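Local atomic coordinates of putative ATP-grasp superfamily protein (Archaeoglobus fulgidus, PDB entry 3DF7), a protein that is of unknown function but probably binds ATP and metal ions, as a putative member of the ATP-grasp superfamily. Residues 170-175 with 214-219; 28-33 with 251-256. One frame throughout, in Å; residues are numbered along the deposited sequence.

Contact 1 (170-175 with 214-219)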
ATOM      1  N   LEU A 170      11.165  -0.258   7.301  1.00  9.81           N
ATOM      2  CA  LEU A 170      10.506   0.985   6.926  1.00 12.31           C
ATOM      3  C   LEU A 170       9.749   0.885   5.611  1.00 11.78           C
ATOM      4  O   LEU A 170       9.801  -0.128   4.913  1.00 12.36           O
ATOM      5  CB  LEU A 170      11.557   2.083   6.778  1.00 11.06           C
ATOM      6  CG  LEU A 170      12.529   2.280   7.940  1.00 12.40           C
ATOM      7  CD1 LEU A 170      13.753   3.052   7.463  1.00 11.05           C
ATOM      8  CD2 LEU A 170      11.818   3.009   9.070  1.00 10.85           C
ATOM      9  N   SER A 171       9.038   1.958   5.289  1.00 12.08           N
ATOM     10  CA  SER A 171       8.315   2.055   4.032  1.00 11.83           C
ATOM     11  C   SER A 171       8.329   3.536   3.672  1.00 10.78           C
ATOM     12  O   SER A 171       8.308   4.399   4.557  1.00 12.71           O
ATOM     13  CB  SER A 171       6.875   1.532   4.162  1.00 13.03           C
ATOM     14  OG  SER A 171       6.038   2.417   4.876  1.00 12.86           O
ATOM     15  N   VAL A 172       8.407   3.829   2.380  1.00  8.85           N
ATOM     16  CA  VAL A 172       8.425   5.208   1.914  1.00  9.26           C
ATOM     17  C   VAL A 172       7.216   5.435   1.027  1.00  9.42           C
ATOM     18  O   VAL A 172       6.980   4.672   0.082  1.00  9.33           O
ATOM     19  CB  VAL A 172       9.705   5.512   1.104  1.00  8.42           C
ATOM     20  CG1 VAL A 172       9.698   6.966   0.637  1.00  7.91           C
ATOM     21  CG2 VAL A 172      10.936   5.242   1.963  1.00  8.97           C
ATOM     22  N   SER A 173       6.443   6.466   1.355  1.00  8.30           N
ATOM     23  CA  SER A 173       5.255   6.821   0.593  1.00  8.75           C
ATOM     24  C   SER A 173       5.678   7.869  -0.424  1.00  9.07           C
ATOM     25  O   SER A 173       6.137   8.953  -0.059  1.00  8.09           O
ATOM     26  CB  SER A 173       4.178   7.397   1.515  1.00  8.25           C
ATOM     27  OG  SER A 173       3.815   6.470   2.525  1.00  7.67           O
ATOM     28  N   LEU A 174       5.516   7.539  -1.698  1.00  8.04           N
ATOM     29  CA  LEU A 174       5.907   8.438  -2.771  1.00  9.77           C
ATOM     30  C   LEU A 174       4.756   8.825  -3.692  1.00  9.69           C
ATOM     31  O   LEU A 174       3.788   8.076  -3.857  1.00  9.06           O
ATOM     32  CB  LEU A 174       7.008   7.784  -3.612  1.00  9.21           C
ATOM     33  CG  LEU A 174       8.301   7.325  -2.926  1.00 10.42           C
ATOM     34  CD1 LEU A 174       9.118   6.478  -3.887  1.00 11.77           C
ATOM     35  CD2 LEU A 174       9.101   8.529  -2.475  1.00  9.37           C
ATOM     36  N   ALA A 175       4.877  10.008  -4.287  1.00  9.86           N
ATOM     37  CA  ALA A 175       3.897  10.508  -5.244  1.00 10.71           C
ATOM     38  C   ALA A 175       4.666  10.479  -6.560  1.00 12.36           C
ATOM     39  O   ALA A 175       5.614  11.246  -6.743  1.00 12.68           O
ATOM     40  CB  ALA A 175       3.488  11.936  -4.901  1.00 11.12           C
ATOM     41  N   GLU A 214      16.243   8.261  -0.880  1.00  9.56           N
ATOM     42  CA  GLU A 214      17.032   8.240  -2.111  1.00 11.91           C
ATOM     43  C   GLU A 214      16.935   6.892  -2.817  1.00 11.27           C
ATOM     44  O   GLU A 214      16.776   6.831  -4.037  1.00 12.46           O
ATOM     45  CB  GLU A 214      18.503   8.553  -1.817  1.00 13.10           C
ATOM     46  CG  GLU A 214      19.346   8.759  -3.076  1.00 19.49           C
ATOM     47  CD  GLU A 214      20.801   9.075  -2.773  1.00 22.38           C
ATOM     48  OE1 GLU A 214      21.049   9.983  -1.958  1.00 26.66           O
ATOM     49  OE2 GLU A 214      21.694   8.424  -3.357  1.00 23.90           O
ATOM     50  N   GLU A 215      17.029   5.811  -2.050  1.00 11.04           N
ATOM     51  CA  GLU A 215      16.951   4.481  -2.642  1.00  9.33           C
ATOM     52  C   GLU A 215      15.532   4.099  -3.049  1.00 10.28           C
ATOM     53  O   GLU A 215      15.344   3.342  -3.998  1.00  9.63           O
ATOM     54  CB  GLU A 215      17.537   3.438  -1.688  1.00 11.27           C
ATOM     55  CG  GLU A 215      19.026   3.644  -1.414  1.00 10.93           C
ATOM     56  CD  GLU A 215      19.807   3.993  -2.670  1.00 13.79           C
ATOM     57  OE1 GLU A 215      19.718   3.234  -3.658  1.00 13.73           O
ATOM     58  OE2 GLU A 215      20.507   5.030  -2.673  1.00 15.47           O
ATOM     59  N   ALA A 216      14.531   4.612  -2.336  1.00  9.12           N
ATOM     60  CA  ALA A 216      13.142   4.316  -2.680  1.00  9.18           C
ATOM     61  C   ALA A 216      12.842   4.956  -4.033  1.00  8.95           C
ATOM     62  O   ALA A 216      12.209   4.350  -4.896  1.00 10.39           O
ATOM     63  CB  ALA A 216      12.196   4.877  -1.624  1.00  8.22           C
ATOM     64  N   VAL A 217      13.302   6.189  -4.205  1.00  7.48           N
ATOM     65  CA  VAL A 217      13.099   6.907  -5.453  1.00  9.33           C
ATOM     66  C   VAL A 217      13.810   6.168  -6.578  1.00  8.75           C
ATOM     67  O   VAL A 217      13.249   5.977  -7.653  1.00  9.67           O
ATOM     68  CB  VAL A 217      13.650   8.350  -5.372  1.00  8.10           C
ATOM     69  CG1 VAL A 217      13.622   9.003  -6.750  1.00  9.63           C
ATOM     70  CG2 VAL A 217      12.816   9.170  -4.388  1.00 11.22           C
ATOM     71  N   ARG A 218      15.043   5.743  -6.314  1.00  9.14           N
ATOM     72  CA  ARG A 218      15.830   5.027  -7.312  1.00 10.33           C
ATOM     73  C   ARG A 218      15.085   3.773  -7.773  1.00 10.17           C
ATOM     74  O   ARG A 218      15.113   3.421  -8.952  1.00 11.61           O
ATOM     75  CB  ARG A 218      17.195   4.637  -6.731  1.00  9.95           C
ATOM     76  CG  ARG A 218      18.239   4.292  -7.798  1.00 11.58           C
ATOM     77  CD  ARG A 218      19.535   3.769  -7.175  1.00 11.38           C
ATOM     78  NE  ARG A 218      20.020   4.640  -6.105  1.00 13.32           N
ATOM     79  CZ  ARG A 218      20.460   5.883  -6.272  1.00 11.89           C
ATOM     80  NH1 ARG A 218      20.493   6.436  -7.480  1.00 15.18           N
ATOM     81  NH2 ARG A 218      20.862   6.579  -5.222  1.00 15.86           N
ATOM     82  N   ALA A 219      14.411   3.112  -6.837  1.00  8.87           N
ATOM     83  CA  ALA A 219      13.653   1.901  -7.133  1.00 10.18           C
ATOM     84  C   ALA A 219      12.465   2.147  -8.056  1.00  9.89           C
ATOM     85  O   ALA A 219      12.290   1.444  -9.054  1.00 10.42           O
ATOM     86  CB  ALA A 219      13.168   1.255  -5.830  1.00  9.56           C
TER
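Val172 and Leu174, on one face of strand 168-176, meet Ala216 and Val217 of helix 206-220; the side chains that meet are all aliphatic, and no hydrogen bond crosses. The tightest approach is Val172 CB to Ala216 CB at 3.7 Å. The alanine methyl comes up to the branch point of the valine and lies within reach of both its methyls, CG2 at 3.8 Å from Ala216 CB and CG1 slightly farther off. With CG1 anti to the backbone N (chi1 -180°), the isopropyl group forks around that methyl, and the small residue lets the two CA atoms of Val172 and Ala216 come within 6.6 Å.

Leu174 reaches farther along the helix and uses its two tips differently. Its CD1 rests against the helix backbone, 3.9 Å from Ala216 O, while CD2 lies alongside the side chain of Val217, 4.2 Å from CG2 of that residue.

The polar groups turn elsewhere. Ser171 and Ser173 put their hydroxyls on the other face of the sheet, where Ser173 OG hydrogen-bonds Tyr229 and Ser171 OG hydrogen-bonds Asn186. Away from the strand, Arg218 grips Glu215 side-on within its own guanidinium plane: NE of Arg218 bonds Glu215 OE1 at 2.8 Å, and NH2 bonds OE2. Arg218 NH2 also makes a salt bridge with Glu214 OE2 at 2.8 Å, so the carboxylates of two successive residues share one arginine on the outer side of the helix.

Val232 and Ile234 of strand 228-236 and Val180 of strand 180-191 continue the apolar layer around these residues. The strand and helix segments cross at -59° with their axes 9.2 Å apart, a helix laid over an antiparallel sheet, as in the α+β architecture of the ATP-grasp domain.

Contact 2 (28-33 with 251-256); sequences FKSAFD and TPVVAF
Ser30 on helix 18-35 faces the backbone of Val253 and Val254, in a segment with helical backbone angles that leads from strand 240-246 toward helix 256-260. In this ATP-grasp-like fold, a helix packed on the parallel sheet here meets the chain leaving the large antiparallel sheet, and two waters bridge them. Ser30 presents CB and OG to the 251-256 segment. Its hydroxyl stands anti to the backbone N (chi1 177°), which carries OG over the main chain opposite, 3.6 Å from Val254 CA. The approach is close, yet no direct hydrogen bond spans the two segments.

Val254 meets the serine with one branch: CG1 lies 4.0 Å from Ser30 CB. The same side chain packs on Val281 of strand 279-285, so it touches both the helix and the sheet. Val253 points its side chain toward the helix but stays looser, its CG1 being 4.3 Å from Ser30 OG. Tyr291, from a loop, also touches Ser30.

Within 251-256, the backbone N of Val254 bonds Thr251 O and that of Phe256 bonds Val253 O, three residues back in each case. The ring of Phe256 folds back and lays one face over Val253 CA, 3.8 Å above the ring plane and centred on it. Across the helix, Phe28 and Phe32 carry their rings to the far side, where both pack on Leu6 of strand 3-8. Lys29 NZ forms a salt bridge with Asp33 OD2 one helical turn on, meeting it nearly along the C-O axis.

With no direct hydrogen bond across, two waters make the polar links. One joins Ser30 OG to Val253 O, donating to that carbonyl; the second is also hydrogen-bonded to Ser30 OG and donates a hydrogen bond to Val254 O, with 2.9 Å between the water and each of these two oxygens.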
ATOM      1  N   PHE A  28      -9.890   2.560   2.645  1.00  7.99           N
ATOM      2  CA  PHE A  28     -11.024   3.071   1.874  1.00  7.11           C
ATOM      3  C   PHE A  28     -11.618   4.298   2.563  1.00  7.91           C
ATOM      4  O   PHE A  28     -11.901   5.309   1.920  1.00  7.51           O
ATOM      5  CB  PHE A  28     -12.118   2.007   1.725  1.00  7.06           C
ATOM      6  CG  PHE A  28     -13.280   2.450   0.875  1.00  9.54           C
ATOM      7  CD1 PHE A  28     -13.213   2.377  -0.513  1.00  8.81           C
ATOM      8  CD2 PHE A  28     -14.427   2.972   1.463  1.00  9.68           C
ATOM      9  CE1 PHE A  28     -14.275   2.817  -1.307  1.00 10.87           C
ATOM     10  CE2 PHE A  28     -15.498   3.418   0.678  1.00 11.88           C
ATOM     11  CZ  PHE A  28     -15.418   3.339  -0.710  1.00  9.55           C
ATOM     12  N   LYS A  29     -11.818   4.199   3.876  1.00  7.66           N
ATOM     13  CA  LYS A  29     -12.372   5.310   4.647  1.00  9.21           C
ATOM     14  C   LYS A  29     -11.464   6.530   4.497  1.00  9.18           C
ATOM     15  O   LYS A  29     -11.925   7.640   4.213  1.00  8.44           O
ATOM     16  CB  LYS A  29     -12.483   4.918   6.128  1.00 10.53           C
ATOM     17  CG  LYS A  29     -13.067   5.999   7.033  1.00 13.84           C
ATOM     18  CD  LYS A  29     -12.962   5.593   8.502  1.00 18.08           C
ATOM     19  CE  LYS A  29     -13.693   6.560   9.420  1.00 21.46           C
ATOM     20  NZ  LYS A  29     -13.294   7.975   9.185  1.00 24.42           N
ATOM     21  N   SER A  30     -10.165   6.308   4.669  1.00  9.21           N
ATOM     22  CA  SER A  30      -9.187   7.380   4.562  1.00 10.90           C
ATOM     23  C   SER A  30      -9.179   8.001   3.165  1.00  9.89           C
ATOM     24  O   SER A  30      -9.102   9.222   3.024  1.00 10.88           O
ATOM     25  CB  SER A  30      -7.789   6.853   4.913  1.00 13.12           C
ATOM     26  OG  SER A  30      -6.814   7.864   4.740  1.00 22.13           O
ATOM     27  N   ALA A  31      -9.257   7.159   2.136  1.00  8.75           N
ATOM     28  CA  ALA A  31      -9.264   7.631   0.752  1.00  8.18           C
ATOM     29  C   ALA A  31     -10.570   8.366   0.445  1.00  7.76           C
ATOM     30  O   ALA A  31     -10.574   9.383  -0.248  1.00  8.53           O
ATOM     31  CB  ALA A  31      -9.088   6.452  -0.210  1.00  9.00           C
ATOM     32  N   PHE A  32     -11.676   7.840   0.960  1.00  6.81           N
ATOM     33  CA  PHE A  32     -12.983   8.452   0.750  1.00  7.16           C
ATOM     34  C   PHE A  32     -13.003   9.869   1.342  1.00  9.46           C
ATOM     35  O   PHE A  32     -13.393  10.830   0.674  1.00  8.68           O
ATOM     36  CB  PHE A  32     -14.067   7.602   1.421  1.00  9.64           C
ATOM     37  CG  PHE A  32     -15.462   8.115   1.205  1.00 12.86           C
ATOM     38  CD1 PHE A  32     -16.168   7.783   0.055  1.00 11.72           C
ATOM     39  CD2 PHE A  32     -16.064   8.948   2.145  1.00 15.59           C
ATOM     40  CE1 PHE A  32     -17.456   8.273  -0.162  1.00 16.12           C
ATOM     41  CE2 PHE A  32     -17.354   9.445   1.938  1.00 17.52           C
ATOM     42  CZ  PHE A  32     -18.049   9.105   0.779  1.00 16.21           C
ATOM     43  N   ASP A  33     -12.574   9.990   2.596  1.00 10.83           N
ATOM     44  CA  ASP A  33     -12.568  11.284   3.280  1.00 11.75           C
ATOM     45  C   ASP A  33     -11.572  12.275   2.691  1.00 11.99           C
ATOM     46  O   ASP A  33     -11.745  13.490   2.816  1.00 12.63           O
ATOM     47  CB  ASP A  33     -12.287  11.098   4.774  1.00 15.41           C
ATOM     48  CG  ASP A  33     -13.406  10.359   5.490  1.00 18.79           C
ATOM     49  OD1 ASP A  33     -14.567  10.455   5.039  1.00 19.82           O
ATOM     50  OD2 ASP A  33     -13.125   9.698   6.512  1.00 20.87           O
ATOM     51  N   THR A 251      -1.367   0.967   4.066  1.00  9.38           N
ATOM     52  CA  THR A 251      -1.942   1.315   5.364  1.00  9.63           C
ATOM     53  C   THR A 251      -1.456   2.589   6.067  1.00 10.94           C
ATOM     54  O   THR A 251      -2.261   3.318   6.659  1.00 10.30           O
ATOM     55  CB  THR A 251      -1.832   0.116   6.334  1.00 12.10           C
ATOM     56  OG1 THR A 251      -2.350  -1.058   5.690  1.00 12.24           O
ATOM     57  CG2 THR A 251      -2.643   0.370   7.602  1.00 13.31           C
ATOM     58  N   PRO A 252      -0.146   2.885   6.014  1.00  9.77           N
ATOM     59  CA  PRO A 252       0.354   4.099   6.679  1.00  9.32           C
ATOM     60  C   PRO A 252      -0.378   5.384   6.266  1.00 10.58           C
ATOM     61  O   PRO A 252      -0.349   6.393   6.976  1.00 10.25           O
ATOM     62  CB  PRO A 252       1.829   4.117   6.288  1.00 11.23           C
ATOM     63  CG  PRO A 252       2.166   2.650   6.204  1.00 11.83           C
ATOM     64  CD  PRO A 252       0.969   2.100   5.450  1.00 10.13           C
ATOM     65  N   VAL A 253      -1.033   5.341   5.109  1.00  9.12           N
ATOM     66  CA  VAL A 253      -1.764   6.493   4.605  1.00 10.82           C
ATOM     67  C   VAL A 253      -2.892   6.935   5.542  1.00  8.22           C
ATOM     68  O   VAL A 253      -3.226   8.115   5.601  1.00  7.63           O
ATOM     69  CB  VAL A 253      -2.374   6.198   3.206  1.00 14.19           C
ATOM     70  CG1 VAL A 253      -3.606   5.293   3.335  1.00 12.89           C
ATOM     71  CG2 VAL A 253      -2.732   7.486   2.519  1.00 19.27           C
ATOM     72  N   VAL A 254      -3.476   5.993   6.275  1.00  6.88           N
ATOM     73  CA  VAL A 254      -4.573   6.336   7.172  1.00  8.40           C
ATOM     74  C   VAL A 254      -4.156   7.330   8.254  1.00  7.84           C
ATOM     75  O   VAL A 254      -4.989   8.056   8.785  1.00  7.73           O
ATOM     76  CB  VAL A 254      -5.177   5.076   7.852  1.00  7.49           C
ATOM     77  CG1 VAL A 254      -5.577   4.058   6.787  1.00  5.86           C
ATOM     78  CG2 VAL A 254      -4.187   4.470   8.836  1.00  8.83           C
ATOM     79  N   ALA A 255      -2.868   7.370   8.574  1.00  8.35           N
ATOM     80  CA  ALA A 255      -2.380   8.280   9.610  1.00  9.34           C
ATOM     81  C   ALA A 255      -2.049   9.691   9.126  1.00  9.74           C
ATOM     82  O   ALA A 255      -1.817  10.586   9.940  1.00  8.58           O
ATOM     83  CB  ALA A 255      -1.151   7.673  10.284  1.00  8.21           C
ATOM     84  N   PHE A 256      -2.046   9.907   7.815  1.00 10.58           N
ATOM     85  CA  PHE A 256      -1.681  11.219   7.283  1.00 10.54           C
ATOM     86  C   PHE A 256      -2.446  12.433   7.823  1.00 11.66           C
ATOM     87  O   PHE A 256      -1.826  13.437   8.176  1.00  9.98           O
ATOM     88  CB  PHE A 256      -1.736  11.189   5.751  1.00  9.39           C
ATOM     89  CG  PHE A 256      -0.634  10.363   5.112  1.00  9.44           C
ATOM     90  CD1 PHE A 256       0.234   9.596   5.884  1.00  7.52           C
ATOM     91  CD2 PHE A 256      -0.473  10.359   3.727  1.00  7.64           C
ATOM     92  CE1 PHE A 256       1.249   8.836   5.287  1.00  7.71           C
ATOM     93  CE2 PHE A 256       0.536   9.605   3.122  1.00  8.98           C
ATOM     94  CZ  PHE A 256       1.399   8.842   3.906  1.00  8.25           C
TER
HETATM   95  O   HOH W   1      -4.704  10.036   3.957  1.00 11.07           O
HETATM   96  O   HOH W   2      -7.329   8.976   7.408  1.00 35.27           O

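In the fold
Contact 1 and contact 2 are both buried, with centres about 19 Å apart, but they join different elements. The first lies within the ATP-grasp domain and seats a helix on an antiparallel sheet. The second brings helix 18-35, near the N terminus, which packs on the parallel sheet, against the segment that follows strand 240-246. Dry aliphatic contact dominates between 170-175 and 214-219, whereas 28-33 and 251-256 rely on waters and carbonyls. They nevertheless touch: Ser173 OG lies 3.7 Å from Phe256 CZ, so one face of strand 168-176 serves contact 1 while its other face meets the 251-256 segment of contact 2.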